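Local coordinates for Thiol:disulfide interchange protein (Proteus mirabilis, PDB 4OD7) that probably acts as a periplasmic dithiol oxidase of the DsbA type, introducing disulfide bonds into folding proteins, at residues Tyr42-Thr56 and Tyr175-Met188. The protein carries 1 engineered substitution. Numbering follows the deposited sequence.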
ATOM      1  N   TYR A  42       6.896   6.394  -9.661  1.00 20.37           N
ATOM      2  CA  TYR A  42       5.853   7.263 -10.182  1.00 22.31           C
ATOM      3  C   TYR A  42       5.176   8.076  -9.078  1.00 22.96           C
ATOM      4  O   TYR A  42       4.586   9.112  -9.364  1.00 23.46           O
ATOM      5  CB  TYR A  42       4.774   6.458 -10.922  1.00 20.53           C
ATOM      6  CG  TYR A  42       5.202   5.789 -12.219  1.00 21.23           C
ATOM      7  CD1 TYR A  42       6.317   6.205 -12.930  1.00 19.87           C
ATOM      8  CD2 TYR A  42       4.429   4.768 -12.768  1.00 22.66           C
ATOM      9  CE1 TYR A  42       6.672   5.599 -14.113  1.00 20.14           C
ATOM     10  CE2 TYR A  42       4.776   4.156 -13.958  1.00 21.51           C
ATOM     11  CZ  TYR A  42       5.888   4.574 -14.636  1.00 20.49           C
ATOM     12  OH  TYR A  42       6.217   3.965 -15.836  1.00 21.02           O
ATOM     13  N   LYS A  43       5.229   7.580  -7.839  1.00 21.38           N
ATOM     14  CA  LYS A  43       4.643   8.270  -6.688  1.00 23.16           C
ATOM     15  C   LYS A  43       3.132   8.495  -6.863  1.00 25.19           C
ATOM     16  O   LYS A  43       2.628   9.572  -6.612  1.00 28.64           O
ATOM     17  CB  LYS A  43       5.367   9.605  -6.503  1.00 24.28           C
ATOM     18  CG  LYS A  43       6.877   9.474  -6.306  1.00 28.40           C
ATOM     19  CD  LYS A  43       7.516  10.820  -6.255  1.00 32.09           C
ATOM     20  CE  LYS A  43       9.014  10.786  -6.135  1.00 34.12           C
ATOM     21  NZ  LYS A  43       9.503  12.119  -5.617  1.00 37.76           N
ATOM     22  N   VAL A  44       2.403   7.497  -7.335  1.00 23.23           N
ATOM     23  CA  VAL A  44       0.994   7.705  -7.591  1.00 21.74           C
ATOM     24  C   VAL A  44       0.270   7.772  -6.253  1.00 22.25           C
ATOM     25  O   VAL A  44      -0.568   8.652  -6.058  1.00 22.05           O
ATOM     26  CB  VAL A  44       0.400   6.606  -8.489  1.00 23.10           C
ATOM     27  CG1 VAL A  44      -1.062   6.888  -8.815  1.00 23.14           C
ATOM     28  CG2 VAL A  44       1.158   6.500  -9.773  1.00 20.32           C
ATOM     29  N   ASN A  45       0.563   6.870  -5.317  1.00 21.63           N
ATOM     30  CA  ASN A  45      -0.141   6.950  -4.011  1.00 21.15           C
ATOM     31  C   ASN A  45       0.185   8.231  -3.234  1.00 21.16           C
ATOM     32  O   ASN A  45      -0.660   8.791  -2.564  1.00 21.83           O
ATOM     33  CB  ASN A  45       0.158   5.766  -3.100  1.00 20.12           C
ATOM     34  CG  ASN A  45       1.589   5.723  -2.646  1.00 19.46           C
ATOM     35  OD1 ASN A  45       2.500   5.850  -3.441  1.00 21.72           O
ATOM     36  ND2 ASN A  45       1.791   5.617  -1.355  1.00 18.32           N
ATOM     37  N   SER A  46       1.404   8.709  -3.355  1.00 21.56           N
ATOM     38  CA  SER A  46       1.769   9.914  -2.678  1.00 22.05           C
ATOM     39  C   SER A  46       1.119  11.147  -3.340  1.00 22.62           C
ATOM     40  O   SER A  46       0.722  12.055  -2.635  1.00 24.63           O
ATOM     41  CB  SER A  46       3.288   9.982  -2.546  1.00 22.11           C
ATOM     42  OG  SER A  46       3.903   9.735  -3.748  1.00 26.55           O
ATOM     43  N   THR A  47       1.004  11.191  -4.658  1.00 22.64           N
ATOM     44  CA  THR A  47       0.287  12.271  -5.326  1.00 24.30           C
ATOM     45  C   THR A  47      -1.162  12.294  -4.857  1.00 25.41           C
ATOM     46  O   THR A  47      -1.722  13.338  -4.560  1.00 26.49           O
ATOM     47  CB  THR A  47       0.304  12.105  -6.863  1.00 25.07           C
ATOM     48  OG1 THR A  47       1.639  12.249  -7.335  1.00 30.13           O
ATOM     49  CG2 THR A  47      -0.571  13.161  -7.572  1.00 27.43           C
ATOM     50  N   VAL A  48      -1.720  11.095  -4.737  1.00 25.18           N
ATOM     51  CA  VAL A  48      -3.090  10.888  -4.310  1.00 24.17           C
ATOM     52  C   VAL A  48      -3.304  11.359  -2.868  1.00 24.26           C
ATOM     53  O   VAL A  48      -4.281  12.058  -2.577  1.00 26.41           O
ATOM     54  CB  VAL A  48      -3.469   9.399  -4.445  1.00 22.51           C
ATOM     55  CG1 VAL A  48      -4.731   9.063  -3.675  1.00 22.89           C
ATOM     56  CG2 VAL A  48      -3.621   9.022  -5.914  1.00 23.19           C
ATOM     57  N   GLU A  49      -2.390  10.976  -1.989  1.00 22.31           N
ATOM     58  CA  GLU A  49      -2.475  11.337  -0.598  1.00 22.24           C
ATOM     59  C   GLU A  49      -2.399  12.855  -0.441  1.00 24.06           C
ATOM     60  O   GLU A  49      -3.104  13.430   0.380  1.00 27.18           O
ATOM     61  CB  GLU A  49      -1.343  10.650   0.190  1.00 22.43           C
ATOM     62  CG  GLU A  49      -1.518   9.153   0.387  1.00 20.35           C
ATOM     63  CD  GLU A  49      -0.202   8.366   0.545  1.00 18.83           C
ATOM     64  OE1 GLU A  49       0.857   8.989   0.756  1.00 25.01           O
ATOM     65  OE2 GLU A  49      -0.255   7.121   0.455  1.00 18.88           O
ATOM     66  N   LYS A  50      -1.610  13.504  -1.291  1.00 26.57           N
ATOM     67  CA  LYS A  50      -1.453  14.960  -1.251  1.00 30.28           C
ATOM     68  C   LYS A  50      -2.678  15.755  -1.752  1.00 32.81           C
ATOM     69  O   LYS A  50      -2.780  16.968  -1.500  1.00 33.58           O
ATOM     70  CB  LYS A  50      -0.236  15.370  -2.079  1.00 33.99           C
ATOM     71  CG  LYS A  50       1.090  15.168  -1.386  1.00 39.74           C
ATOM     72  CD  LYS A  50       2.264  15.648  -2.242  1.00 47.98           C
ATOM     73  CE  LYS A  50       3.350  16.294  -1.397  1.00 54.00           C
ATOM     74  NZ  LYS A  50       4.542  16.638  -2.203  1.00 58.26           N
ATOM     75  N   ASN A  51      -3.552  15.103  -2.521  1.00 30.85           N
ATOM     76  CA  ASN A  51      -4.594  15.809  -3.244  1.00 31.44           C
ATOM     77  C   ASN A  51      -6.012  15.526  -2.764  1.00 32.12           C
ATOM     78  O   ASN A  51      -6.937  16.156  -3.184  1.00 34.33           O
ATOM     79  CB  ASN A  51      -4.483  15.464  -4.726  1.00 32.32           C
ATOM     80  CG  ASN A  51      -3.316  16.174  -5.403  1.00 32.64           C
ATOM     81  OD1 ASN A  51      -2.907  17.254  -4.995  1.00 36.16           O
ATOM     82  ND2 ASN A  51      -2.793  15.575  -6.454  1.00 31.51           N
ATOM     83  N   VAL A  52      -6.177  14.574  -1.873  1.00 30.41           N
ATOM     84  CA  VAL A  52      -7.495  14.255  -1.322  1.00 31.85           C
ATOM     85  C   VAL A  52      -7.981  15.386  -0.400  1.00 32.95           C
ATOM     86  O   VAL A  52      -7.187  16.223   0.024  1.00 33.17           O
ATOM     87  CB  VAL A  52      -7.505  12.899  -0.571  1.00 29.42           C
ATOM     88  CG1 VAL A  52      -7.412  11.761  -1.555  1.00 29.48           C
ATOM     89  CG2 VAL A  52      -6.389  12.829   0.469  1.00 27.17           C
ATOM     90  N   PRO A  53      -9.295  15.449  -0.144  1.00 34.55           N
ATOM     91  CA  PRO A  53      -9.817  16.420   0.816  1.00 36.33           C
ATOM     92  C   PRO A  53      -9.171  16.279   2.199  1.00 34.72           C
ATOM     93  O   PRO A  53      -8.812  15.169   2.582  1.00 32.42           O
ATOM     94  CB  PRO A  53     -11.290  16.059   0.890  1.00 37.75           C
ATOM     95  CG  PRO A  53     -11.582  15.369  -0.304  1.00 37.65           C
ATOM     96  CD  PRO A  53     -10.374  14.603  -0.662  1.00 34.95           C
ATOM     97  N   GLU A  54      -9.091  17.368   2.956  1.00 36.11           N
ATOM     98  CA  GLU A  54      -8.549  17.335   4.307  1.00 34.95           C
ATOM     99  C   GLU A  54      -9.402  16.421   5.164  1.00 34.24           C
ATOM    100  O   GLU A  54     -10.591  16.328   4.931  1.00 35.71           O
ATOM    101  N   ASN A  55      -8.779  15.708   6.101  1.00 32.12           N
ATOM    102  CA  ASN A  55      -9.447  14.741   6.994  1.00 31.90           C
ATOM    103  C   ASN A  55      -9.882  13.456   6.321  1.00 31.19           C
ATOM    104  O   ASN A  55     -10.569  12.632   6.926  1.00 30.27           O
ATOM    105  CB  ASN A  55     -10.755  15.323   7.595  1.00 66.39           C
ATOM    106  CG  ASN A  55     -10.536  16.363   8.638  1.00 67.03           C
ATOM    107  OD1 ASN A  55      -9.677  16.227   9.499  1.00 64.68           O
ATOM    108  ND2 ASN A  55     -11.344  17.419   8.584  1.00 70.13           N
ATOM    109  N   THR A  56      -9.407  13.200   5.126  1.00 29.80           N
ATOM    110  CA  THR A  56      -9.781  11.957   4.489  1.00 28.92           C
ATOM    111  C   THR A  56      -9.109  10.791   5.236  1.00 26.21           C
ATOM    112  O   THR A  56      -7.899  10.792   5.412  1.00 25.48           O
ATOM    113  CB  THR A  56      -9.392  12.027   3.003  1.00 28.69           C
ATOM    114  OG1 THR A  56     -10.086  13.116   2.395  1.00 31.21           O
ATOM    115  CG2 THR A  56      -9.690  10.702   2.251  1.00 28.70           C
ATOM    116  N   TYR A 175      -0.205  10.521 -15.335  1.00 52.58           N
ATOM    117  CA  TYR A 175      -0.955   9.349 -14.898  1.00 43.73           C
ATOM    118  C   TYR A 175      -1.242   9.485 -13.447  1.00 29.82           C
ATOM    119  O   TYR A 175      -2.333   9.185 -13.037  1.00 26.96           O
ATOM    120  CB  TYR A 175      -0.200   8.029 -15.109  1.00 38.79           C
ATOM    121  CG  TYR A 175      -0.973   6.805 -14.644  1.00 28.42           C
ATOM    122  CD1 TYR A 175      -2.010   6.262 -15.400  1.00 28.16           C
ATOM    123  CD2 TYR A 175      -0.696   6.229 -13.414  1.00 24.28           C
ATOM    124  CE1 TYR A 175      -2.713   5.146 -14.960  1.00 24.79           C
ATOM    125  CE2 TYR A 175      -1.403   5.122 -12.964  1.00 22.55           C
ATOM    126  CZ  TYR A 175      -2.419   4.596 -13.738  1.00 23.16           C
ATOM    127  OH  TYR A 175      -3.103   3.500 -13.272  1.00 23.05           O
ATOM    128  N   ALA A 176      -0.260   9.874 -12.663  1.00 27.11           N
ATOM    129  CA  ALA A 176      -0.458  10.025 -11.224  1.00 25.09           C
ATOM    130  C   ALA A 176      -1.422  11.171 -10.903  1.00 31.47           C
ATOM    131  O   ALA A 176      -2.229  11.083  -9.981  1.00 33.89           O
ATOM    132  CB  ALA A 176       0.835  10.248 -10.578  1.00 24.16           C
ATOM    133  N   LYS A 177      -1.323  12.254 -11.661  1.00 30.80           N
ATOM    134  CA  LYS A 177      -2.241  13.357 -11.525  1.00 32.07           C
ATOM    135  C   LYS A 177      -3.602  12.895 -11.972  1.00 32.77           C
ATOM    136  O   LYS A 177      -4.629  13.254 -11.397  1.00 34.42           O
ATOM    137  CB  LYS A 177      -1.747  14.538 -12.318  1.00 39.32           C
ATOM    138  CG  LYS A 177      -0.612  15.235 -11.612  1.00 44.49           C
ATOM    139  CD  LYS A 177      -0.138  16.460 -12.370  1.00 53.17           C
ATOM    140  CE  LYS A 177       0.347  16.058 -13.762  1.00 57.68           C
ATOM    141  NZ  LYS A 177       0.974  17.161 -14.518  1.00 61.16           N
ATOM    142  N   ALA A 178      -3.600  12.137 -13.048  1.00 31.54           N
ATOM    143  CA  ALA A 178      -4.824  11.604 -13.592  1.00 32.73           C
ATOM    144  C   ALA A 178      -5.425  10.629 -12.616  1.00 31.06           C
ATOM    145  O   ALA A 178      -6.620  10.515 -12.538  1.00 32.19           O
ATOM    146  CB  ALA A 178      -4.567  10.925 -14.912  1.00 35.04           C
ATOM    147  N   TYR A 179      -4.583   9.857 -11.943  1.00 29.18           N
ATOM    148  CA  TYR A 179      -5.029   8.883 -10.951  1.00 28.45           C
ATOM    149  C   TYR A 179      -5.665   9.608  -9.791  1.00 29.59           C
ATOM    150  O   TYR A 179      -6.759   9.262  -9.343  1.00 28.55           O
ATOM    151  CB  TYR A 179      -3.879   8.021 -10.430  1.00 28.17           C
ATOM    152  CG  TYR A 179      -4.341   6.712  -9.778  1.00 28.50           C
ATOM    153  CD1 TYR A 179      -4.782   6.671  -8.458  1.00 26.16           C
ATOM    154  CD2 TYR A 179      -4.307   5.514 -10.486  1.00 27.06           C
ATOM    155  CE1 TYR A 179      -5.208   5.485  -7.880  1.00 24.59           C
ATOM    156  CE2 TYR A 179      -4.721   4.335  -9.922  1.00 25.22           C
ATOM    157  CZ  TYR A 179      -5.167   4.317  -8.614  1.00 25.79           C
ATOM    158  OH  TYR A 179      -5.583   3.116  -8.064  1.00 25.71           O
ATOM    159  N   SER A 180      -4.950  10.631  -9.323  1.00 30.85           N
ATOM    160  CA  SER A 180      -5.398  11.485  -8.222  1.00 32.57           C
ATOM    161  C   SER A 180      -6.695  12.196  -8.569  1.00 33.61           C
ATOM    162  O   SER A 180      -7.510  12.448  -7.701  1.00 35.07           O
ATOM    163  CB  SER A 180      -4.336  12.525  -7.892  1.00 31.33           C
ATOM    164  OG  SER A 180      -4.893  13.517  -7.065  1.00 30.44           O
ATOM    165  N   ASP A 181      -6.853  12.540  -9.844  1.00 33.02           N
ATOM    166  CA  ASP A 181      -8.070  13.159 -10.348  1.00 36.14           C
ATOM    167  C   ASP A 181      -9.276  12.219 -10.188  1.00 36.78           C
ATOM    168  O   ASP A 181     -10.311  12.620  -9.686  1.00 40.10           O
ATOM    169  CB  ASP A 181      -7.848  13.519 -11.807  1.00 37.85           C
ATOM    170  CG  ASP A 181      -8.673  14.685 -12.281  1.00 44.16           C
ATOM    171  OD1 ASP A 181      -9.175  15.481 -11.450  1.00 45.98           O
ATOM    172  OD2 ASP A 181      -8.784  14.808 -13.525  1.00 46.50           O
ATOM    173  N   VAL A 182      -9.144  10.968 -10.637  1.00 38.63           N
ATOM    174  CA  VAL A 182     -10.226   9.960 -10.538  1.00 36.28           C
ATOM    175  C   VAL A 182     -10.659   9.651  -9.095  1.00 35.33           C
ATOM    176  O   VAL A 182     -11.837   9.469  -8.829  1.00 35.34           O
ATOM    177  CB  VAL A 182      -9.834   8.651 -11.256  1.00 34.04           C
ATOM    178  CG1 VAL A 182     -10.892   7.581 -11.105  1.00 33.62           C
ATOM    179  CG2 VAL A 182      -9.631   8.938 -12.715  1.00 34.41           C
ATOM    180  N   VAL A 183      -9.692   9.524  -8.185  1.00 35.26           N
ATOM    181  CA  VAL A 183      -9.970   9.200  -6.781  1.00 33.32           C
ATOM    182  C   VAL A 183     -10.863  10.228  -6.120  1.00 33.76           C
ATOM    183  O   VAL A 183     -11.846   9.873  -5.476  1.00 33.60           O
ATOM    184  CB  VAL A 183      -8.690   9.069  -5.973  1.00 28.55           C
ATOM    185  CG1 VAL A 183      -8.998   8.927  -4.477  1.00 27.95           C
ATOM    186  CG2 VAL A 183      -7.920   7.882  -6.479  1.00 31.75           C
ATOM    187  N   ASN A 184     -10.507  11.493  -6.296  1.00 39.32           N
ATOM    188  CA  ASN A 184     -11.230  12.604  -5.690  1.00 40.79           C
ATOM    189  C   ASN A 184     -12.669  12.672  -6.228  1.00 43.69           C
ATOM    190  O   ASN A 184     -13.586  13.115  -5.527  1.00 44.97           O
ATOM    191  CB  ASN A 184     -10.519  13.925  -6.005  1.00 37.11           C
ATOM    192  CG  ASN A 184      -9.244  14.113  -5.243  1.00 35.16           C
ATOM    193  OD1 ASN A 184      -8.903  13.338  -4.364  1.00 36.16           O
ATOM    194  ND2 ASN A 184      -8.510  15.141  -5.600  1.00 35.97           N
ATOM    195  N   GLN A 185     -12.875  12.182  -7.453  1.00 42.81           N
ATOM    196  CA  GLN A 185     -14.209  12.139  -8.033  1.00 44.62           C
ATOM    197  C   GLN A 185     -15.000  11.010  -7.411  1.00 44.10           C
ATOM    198  O   GLN A 185     -16.186  11.149  -7.161  1.00 48.99           O
ATOM    199  CB  GLN A 185     -14.146  11.977  -9.562  1.00 44.69           C
ATOM    200  N   LEU A 186     -14.346   9.902  -7.131  1.00 38.83           N
ATOM    201  CA  LEU A 186     -15.003   8.818  -6.438  1.00 38.39           C
ATOM    202  C   LEU A 186     -15.249   9.158  -4.986  1.00 38.27           C
ATOM    203  O   LEU A 186     -16.102   8.559  -4.323  1.00 38.86           O
ATOM    204  CB  LEU A 186     -14.138   7.589  -6.485  1.00 35.68           C
ATOM    205  CG  LEU A 186     -14.137   6.850  -7.805  1.00 36.97           C
ATOM    206  CD1 LEU A 186     -12.823   6.141  -7.975  1.00 33.16           C
ATOM    207  CD2 LEU A 186     -15.268   5.867  -7.796  1.00 39.75           C
ATOM    208  N   LEU A 187     -14.453  10.076  -4.453  1.00 37.81           N
ATOM    209  CA  LEU A 187     -14.657  10.473  -3.067  1.00 37.53           C
ATOM    210  C   LEU A 187     -15.896  11.333  -2.876  1.00 40.67           C
ATOM    211  O   LEU A 187     -16.640  11.159  -1.880  1.00 42.89           O
ATOM    212  CB  LEU A 187     -13.421  11.203  -2.558  1.00 35.99           C
ATOM    213  CG  LEU A 187     -12.233  10.296  -2.246  1.00 32.87           C
ATOM    214  CD1 LEU A 187     -11.070  11.164  -1.872  1.00 31.94           C
ATOM    215  CD2 LEU A 187     -12.573   9.275  -1.137  1.00 31.76           C
ATOM    216  N   MET A 188     -16.113  12.273  -3.799  1.00 42.78           N
ATOM    217  CA  MET A 188     -17.319  13.112  -3.755  1.00 48.01           C
ATOM    218  C   MET A 188     -18.582  12.324  -4.122  1.00 51.93           C
ATOM    219  O   MET A 188     -19.674  12.887  -4.119  1.00 59.20           O
ATOM    220  CB  MET A 188     -17.195  14.342  -4.672  1.00 48.87           C
ATOM    221  CG  MET A 188     -16.217  15.457  -4.216  1.00 59.93           C
ATOM    222  SD  MET A 188     -16.494  16.210  -2.577  1.00 91.24           S
ATOM    223  CE  MET A 188     -15.346  15.277  -1.542  1.00 44.29           C
TER
HETATM  224  O   HOH W   1      -6.027  12.450  -4.717  1.00 17.20           O
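V44, T47 and V48 of helix 44-51 pack against A176, Y179 and S180 in a helix-helix contact between the first half of the chain and its C-terminal helix, 172-187. The axes of segments 44-51 and 175-187 approach to 8.5 Å and cross at -45°. A176 and S180 are small, and the CA atoms of V44 and A176 come to 4.5 Å. V44 splits its two methyls. CG1, anti to the backbone N (chi1 -177°), meets the root of the Y179 ring at 3.4 Å from its CG. CG2 rests on the A176 methyl and at the edge of the Y175 ring. T47 CG2 lies against A176 O and S180 CB. One turn on from V44, V48 CG2 lies 3.7 Å from Y179 CD1.

Both helices lie on the same side of the central sheet of the thioredoxin fold; V183 and L187 also touch I156 on strand 153-156. Y175 OH hydrogen-bonds to N164 O and Y179 OH to N164 OD1, and the Y175 ring stacks on an aromatic side chain of the bound peptide.

Farther along, the seam turns polar. N51 ND2 donates to S180 OG at 3.0 Å, with the hydroxyl oxygen near the amide plane. N184 ND2 reaches N51 O at 3.1 Å from above the carbonyl plane, with a bent N-H...O angle of 137°. A single water bridges V48 O, S180 OG and N184 OD1. At V52 and P53, L187 CD1 sits 3.7 Å from both V52 CG1 and P53 CD, and M188 CE reaches P53 CG.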